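PDB 3FIQ: odorant-binding protein 1F from Rattus norvegicus, which binds a wide variety of small odorant molecules in the nasal epithelium as a secreted carrier of the lipocalin family. Local coordinates for residues Ile21-Asn25 with Asn140-Glu144; Val26-Ala30 with Glu144-His148; Phe55-Leu59 with Asp153-Gln157. One frame throughout, in Å; residues are numbered along the deposited sequence.

Contact 1: residues Ile21-Asn25 with Asn140-Glu144; sequences IVADN and NIPNE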
# COMPACT_ATOMS: atom_id res chain seq x y z
N ILE A 21 2.52 6.96 1.81
CA ILE A 21 3.05 5.77 2.46
C ILE A 21 3.82 6.20 3.69
O ILE A 21 4.61 7.11 3.61
CB ILE A 21 4.03 4.98 1.55
CG1 ILE A 21 3.46 4.72 0.18
CG2 ILE A 21 4.46 3.70 2.19
CD1 ILE A 21 4.44 4.07 -0.79
N VAL A 22 3.64 5.52 4.83
CA VAL A 22 4.47 5.83 5.98
C VAL A 22 5.06 4.53 6.51
O VAL A 22 4.40 3.49 6.45
CB VAL A 22 3.72 6.58 7.00
CG1 VAL A 22 2.65 5.79 7.57
CG2 VAL A 22 4.67 7.12 8.11
N ALA A 23 6.31 4.51 6.95
CA ALA A 23 6.92 3.25 7.35
C ALA A 23 7.95 3.53 8.45
O ALA A 23 8.40 4.65 8.56
CB ALA A 23 7.60 2.55 6.21
N ASP A 24 8.29 2.53 9.27
CA ASP A 24 9.28 2.76 10.31
C ASP A 24 10.72 2.67 9.87
O ASP A 24 11.58 3.10 10.63
CB ASP A 24 9.05 1.82 11.51
CG ASP A 24 9.05 0.41 11.17
OD1 ASP A 24 9.10 0.03 10.00
OD2 ASP A 24 8.89 -0.41 12.13
N ASN A 25 10.99 2.19 8.67
CA ASN A 25 12.32 2.20 8.02
C ASN A 25 12.17 3.12 6.80
O ASN A 25 11.65 2.72 5.75
CB ASN A 25 12.78 0.81 7.63
CG ASN A 25 13.16 -0.06 8.82
OD1 ASN A 25 12.72 -1.23 8.93
ND2 ASN A 25 13.90 0.53 9.76
N ASN A 140 3.14 2.12 15.89
CA ASN A 140 4.54 2.36 16.18
C ASN A 140 5.35 2.77 14.92
O ASN A 140 6.51 2.37 14.75
CB ASN A 140 5.12 1.12 16.90
CG ASN A 140 6.45 1.40 17.58
OD1 ASN A 140 6.68 2.46 18.19
ND2 ASN A 140 7.35 0.40 17.52
N ILE A 141 4.75 3.59 14.07
CA ILE A 141 5.35 4.07 12.85
C ILE A 141 5.50 5.59 12.95
O ILE A 141 4.52 6.27 13.27
CB ILE A 141 4.49 3.75 11.61
CG1 ILE A 141 4.42 2.24 11.35
CG2 ILE A 141 5.08 4.48 10.42
CD1 ILE A 141 3.28 1.83 10.39
N PRO A 142 6.73 6.13 12.81
CA PRO A 142 6.96 7.57 12.96
C PRO A 142 6.28 8.37 11.89
O PRO A 142 6.51 8.15 10.70
CB PRO A 142 8.51 7.70 12.90
CG PRO A 142 9.03 6.35 13.18
CD PRO A 142 8.01 5.45 12.54
N ASN A 143 5.45 9.35 12.25
CA ASN A 143 4.78 10.18 11.23
C ASN A 143 5.71 11.05 10.44
O ASN A 143 5.36 11.49 9.32
CB ASN A 143 3.69 11.05 11.89
CG ASN A 143 2.42 10.30 12.06
OD1 ASN A 143 1.88 9.75 11.08
ND2 ASN A 143 1.93 10.25 13.28
N GLU A 144 6.92 11.30 10.97
CA GLU A 144 7.82 12.17 10.23
C GLU A 144 8.41 11.42 9.05
O GLU A 144 9.06 12.03 8.23
CB GLU A 144 8.94 12.70 11.10
CG GLU A 144 9.80 11.65 11.63
CD GLU A 144 9.43 11.18 13.03
OE1 GLU A 144 8.20 11.24 13.47
OE2 GLU A 144 10.44 10.70 13.69
O HOH W 1 6.91 -0.14 14.03

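Contact 2: residues Val26-Ala30 with Glu144-His148; sequences VEKVA and ENTQH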
# COMPACT_ATOMS: atom_id res chain seq x y z
N VAL A 26 12.57 4.38 6.89
CA VAL A 26 12.19 5.34 5.86
C VAL A 26 12.81 5.05 4.51
O VAL A 26 12.22 5.39 3.48
CB VAL A 26 12.50 6.83 6.29
CG1 VAL A 26 13.91 7.07 6.36
CG2 VAL A 26 11.79 7.80 5.39
N GLU A 27 14.01 4.47 4.50
CA GLU A 27 14.67 4.18 3.26
C GLU A 27 13.82 3.26 2.40
O GLU A 27 13.96 3.24 1.18
CB GLU A 27 16.04 3.58 3.49
CG GLU A 27 16.07 2.23 4.01
CD GLU A 27 15.89 2.11 5.53
OE1 GLU A 27 15.73 3.12 6.31
OE2 GLU A 27 16.01 0.91 5.88
N LYS A 28 12.91 2.48 3.02
CA LYS A 28 12.13 1.55 2.24
C LYS A 28 11.07 2.27 1.45
O LYS A 28 10.61 1.69 0.45
CB LYS A 28 11.43 0.56 3.18
CG LYS A 28 12.38 -0.41 3.85
CD LYS A 28 12.89 -1.44 2.97
CE LYS A 28 13.74 -2.46 3.71
NZ LYS A 28 14.25 -3.44 2.73
N VAL A 29 10.65 3.47 1.86
CA VAL A 29 9.55 4.16 1.20
C VAL A 29 9.85 5.50 0.60
O VAL A 29 9.03 6.07 -0.11
CB VAL A 29 8.30 4.25 2.14
CG1 VAL A 29 7.79 2.89 2.46
CG2 VAL A 29 8.63 5.05 3.41
N ALA A 30 11.03 6.04 0.92
CA ALA A 30 11.56 7.25 0.27
C ALA A 30 11.93 6.94 -1.17
O ALA A 30 11.88 5.79 -1.61
CB ALA A 30 12.83 7.65 1.00
N GLU A 144 6.92 11.30 10.97
CA GLU A 144 7.82 12.17 10.23
C GLU A 144 8.41 11.42 9.05
O GLU A 144 9.06 12.03 8.23
CB GLU A 144 8.94 12.70 11.10
CG GLU A 144 9.80 11.65 11.63
CD GLU A 144 9.43 11.18 13.03
OE1 GLU A 144 8.20 11.24 13.47
OE2 GLU A 144 10.44 10.70 13.69
N ASN A 145 8.16 10.10 8.96
CA ASN A 145 8.57 9.37 7.77
C ASN A 145 7.59 9.35 6.64
O ASN A 145 7.79 8.68 5.64
CB ASN A 145 8.96 7.94 8.11
CG ASN A 145 10.12 7.86 9.07
OD1 ASN A 145 10.81 8.82 9.31
ND2 ASN A 145 10.34 6.68 9.60
N THR A 146 6.50 10.09 6.79
CA THR A 146 5.43 10.05 5.81
C THR A 146 5.83 10.59 4.46
O THR A 146 6.46 11.63 4.37
CB THR A 146 4.28 10.92 6.28
OG1 THR A 146 3.75 10.37 7.50
CG2 THR A 146 3.12 10.95 5.29
N GLN A 147 5.49 9.82 3.40
CA GLN A 147 5.77 10.21 2.02
C GLN A 147 4.47 10.45 1.29
O GLN A 147 3.58 9.62 1.29
CB GLN A 147 6.45 9.00 1.31
CG GLN A 147 7.64 8.46 2.00
CD GLN A 147 8.86 9.39 2.00
OE1 GLN A 147 9.26 9.87 0.96
NE2 GLN A 147 9.44 9.65 3.21
N HIS A 148 4.33 11.63 0.69
CA HIS A 148 3.24 11.99 -0.18
C HIS A 148 3.68 11.69 -1.58
O HIS A 148 4.63 12.29 -2.07
CB HIS A 148 3.01 13.47 -0.02
CG HIS A 148 1.85 14.01 -0.79
ND1 HIS A 148 1.85 15.30 -1.28
CD2 HIS A 148 0.63 13.50 -1.08
CE1 HIS A 148 0.70 15.55 -1.88
NE2 HIS A 148 -0.08 14.48 -1.74

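Contact 3: residues Phe55-Leu59 with Asp153-Gln157; sequences FNVKL and DTCNQ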
# COMPACT_ATOMS: atom_id res chain seq x y z
N PHE A 55 1.48 -2.19 -9.74
CA PHE A 55 2.04 -0.93 -9.25
C PHE A 55 3.34 -0.63 -9.97
O PHE A 55 3.91 -1.50 -10.61
CB PHE A 55 2.30 -0.99 -7.74
CG PHE A 55 3.29 -2.00 -7.28
CD1 PHE A 55 2.86 -3.27 -6.91
CD2 PHE A 55 4.63 -1.68 -7.08
CE1 PHE A 55 3.80 -4.23 -6.42
CE2 PHE A 55 5.51 -2.60 -6.54
CZ PHE A 55 5.11 -3.88 -6.24
N ASN A 56 3.73 0.62 -9.94
CA ASN A 56 5.01 1.03 -10.47
C ASN A 56 5.94 1.42 -9.37
O ASN A 56 5.54 1.95 -8.34
CB ASN A 56 4.89 2.21 -11.49
CG ASN A 56 4.39 1.72 -12.80
OD1 ASN A 56 5.17 1.15 -13.60
ND2 ASN A 56 3.12 1.86 -13.02
N VAL A 57 7.25 1.27 -9.63
CA VAL A 57 8.28 1.92 -8.84
C VAL A 57 9.03 2.74 -9.84
O VAL A 57 9.04 2.43 -11.02
CB VAL A 57 9.25 0.94 -8.07
CG1 VAL A 57 8.49 0.16 -7.03
CG2 VAL A 57 10.07 0.08 -9.00
N LYS A 58 9.60 3.84 -9.41
CA LYS A 58 10.38 4.64 -10.30
C LYS A 58 11.80 4.17 -10.19
O LYS A 58 12.32 4.01 -9.08
CB LYS A 58 10.31 6.10 -9.93
CG LYS A 58 8.99 6.74 -10.02
CD LYS A 58 8.41 6.80 -11.41
CE LYS A 58 9.39 7.30 -12.49
NZ LYS A 58 9.55 8.80 -12.72
N LEU A 59 12.42 3.92 -11.36
CA LEU A 59 13.80 3.44 -11.38
C LEU A 59 14.47 4.26 -12.46
O LEU A 59 14.07 4.23 -13.62
CB LEU A 59 13.92 1.95 -11.70
CG LEU A 59 15.33 1.43 -11.87
CD1 LEU A 59 15.95 1.37 -10.49
CD2 LEU A 59 15.17 0.03 -12.46
N ASP A 153 3.76 11.04 -8.98
CA ASP A 153 3.05 9.92 -9.59
C ASP A 153 2.81 10.26 -11.03
O ASP A 153 1.87 11.03 -11.40
CB ASP A 153 1.73 9.70 -8.86
CG ASP A 153 0.94 8.51 -9.43
OD1 ASP A 153 1.32 8.03 -10.50
OD2 ASP A 153 -0.08 8.13 -8.86
N THR A 154 3.69 9.76 -11.87
CA THR A 154 3.61 9.99 -13.28
C THR A 154 3.40 8.77 -14.12
O THR A 154 3.42 8.90 -15.36
CB THR A 154 4.92 10.63 -13.76
OG1 THR A 154 6.04 9.75 -13.43
CG2 THR A 154 5.13 11.97 -13.07
N CYS A 155 3.25 7.58 -13.53
CA CYS A 155 3.17 6.35 -14.32
C CYS A 155 1.76 5.88 -14.71
O CYS A 155 1.63 4.81 -15.36
CB CYS A 155 3.82 5.23 -13.58
SG CYS A 155 5.60 5.57 -13.28
N ASN A 156 0.73 6.62 -14.33
CA ASN A 156 -0.64 6.17 -14.60
C ASN A 156 -1.30 6.99 -15.66
O ASN A 156 -2.32 6.57 -16.19
CB ASN A 156 -1.50 6.25 -13.35
CG ASN A 156 -1.15 5.17 -12.32
OD1 ASN A 156 -0.58 4.15 -12.65
ND2 ASN A 156 -1.61 5.36 -11.04
N GLN A 157 -0.73 8.13 -15.99
CA GLN A 157 -1.41 9.11 -16.80
C GLN A 157 -1.36 8.78 -18.32
O GLN A 157 -2.31 8.97 -19.08
CB GLN A 157 -0.79 10.46 -16.53
CG GLN A 157 0.68 10.54 -16.90
CD GLN A 157 1.34 11.80 -16.36
OE1 GLN A 157 0.75 12.53 -15.56
NE2 GLN A 157 2.58 12.07 -16.81
OXT GLN A 157 -0.39 8.30 -18.84
O HOH W 2 8.01 9.85 -10.85

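Contact 1: residues Ile21-Asn25 with Asn140-Glu144
Val22 and Ile141 meet methyl to methyl, with Val22 CG2 lying 3.5 Å from Ile141 CG2. The valine chi1 of 65° sets CG2 opposite its own backbone N, where it touches both this methyl and Pro142 O, the latter at 3.3 Å. The same Ile141 CG2 also touches the strand backbone, 3.6 Å from Ala23 C. Ile115 of strand 111-119 touches both Val22 and Ile141, which extends this apolar patch across the sheet. Beyond the end of strand 14-23, Asp24 meets the loop through CA and CB, Pro142 CD lying 3.7 Å from Asp24 CA. The carboxylate makes no direct bond to the loop: OD1 takes the backbone N-H of Asn113, and Asp24 OD2 stands 2.8 Å from a water that is also 2.6 Å from Asn140 O. Asn140, at positive phi, is the C-prime residue of the Schellman motif closing helix 126-138, so the contact sets the exit of the characteristic C-terminal lipocalin helix against the end of the first barrel strand. The direct contact is mainly apolar, with one water between Asp24 OD2 and Asn140 O, which suggests that shape and burial of the two branched side chains, rather than direct polar pairing, hold the segments together here.

Contact 2: residues Val26-Ala30 with Glu144-His148
Val26 and Asn145 face each other with CA atoms 5.7 Å apart, and the chains then run on to bring Ala30 CA and Gln147 CA within 6.7 Å. Residues 26-30 belong to the long loop between the first two strands of the lipocalin barrel, while 147-148 form a short strand paired antiparallel to strand 14-23. Val26 CB sits over the face of the Asn145 amide, 3.8 Å from Asn145 CG; the two side chains cross at about a right angle. The ND2 end of that amide is given to Ala23 O at the end of strand 14-23. Gln147 has the largest share of the contact. Its CG, placed opposite the carbonyl carbon by chi1 (-54°), rests 3.8 Å from Val29 CG2. The bend at chi2 then turns the amide so that Gln147 OE1 passes 3.6 Å from Ala30 CA. Arg36 NH1 donates to both Gln147 OE1 and Val29 O, and this guanidinium therefore ties the glutamine to the loop that the glutamine covers. A leucine in place of Gln147 would take away both amide functions and would probably leave Asn145 O without this side chain's N-H and Arg36 without one of its acceptors. Beside the amide nitrogen lies Val26 CG2, 3.7 Å from Gln147 NE2. NE2 itself donates nearly straight (163°) to Asn145 O over 3.1 Å, approaching from above the carbonyl plane, 56° out of it, while the acceptor stays close to the plane of the glutamine amide.

Contact 3: residues Phe55-Leu59 with Asp153-Gln157
Cys155 packs closely over Asn56, its CB 3.6 Å from Asn56 CG and its SG 3.9 Å from Asn56 CB. The aliphatic part of Lys58 also reaches the sulfur, with Lys58 CD 3.6 Å from Cys155 SG. The position of SG, opposite the carbonyl carbon at chi1 -61°, directs it toward the strand, where it forms a disulfide with Cys63 of the adjoining strand 62-72. Such a bond, tying the C-terminal tail to the barrel wall, is a recurrent feature of lipocalins. Asn156 adds hydrogen bonds of its side-chain amide to Phe39 O and Gln40 NE2 on strand 38-44. Toward solvent the contact is much looser. The lysine chain bends at chi2, chi3 and chi4, folding its ammonium round toward Thr154, but Lys58 NZ and Thr154 OG1 remain 3.7 Å apart. A water joins them instead, accepting from Lys58 NZ at 2.6 Å and lying at a longer 3.2 Å from Thr154 OG1. Lys58 NZ also donates to Ser61 O, in the turn between strands 50-59 and 62-72.

In the fold
Contacts 1 and 2 form one continuous region, with centres 7 Å apart, Glu144 shared, and strand 14-23 joined to strand 147-148. A probable hydrogen bond from Gln147 N to Ile21 O (2.9 Å) links them, and Ile21 CG2 packs 3.4 Å from Val29 CG1. Contact 3 is separate: its centre lies about 22 Å from that of contact 1 and about 17 Å from that of contact 2, and its nearest atoms stay about 8 and 7 Å away. All three reach the same curled sheet, whose interior in lipocalins forms the ligand pocket, and each sets a successive C-terminal part against the barrel or, in contact 2, the loop after its first strand.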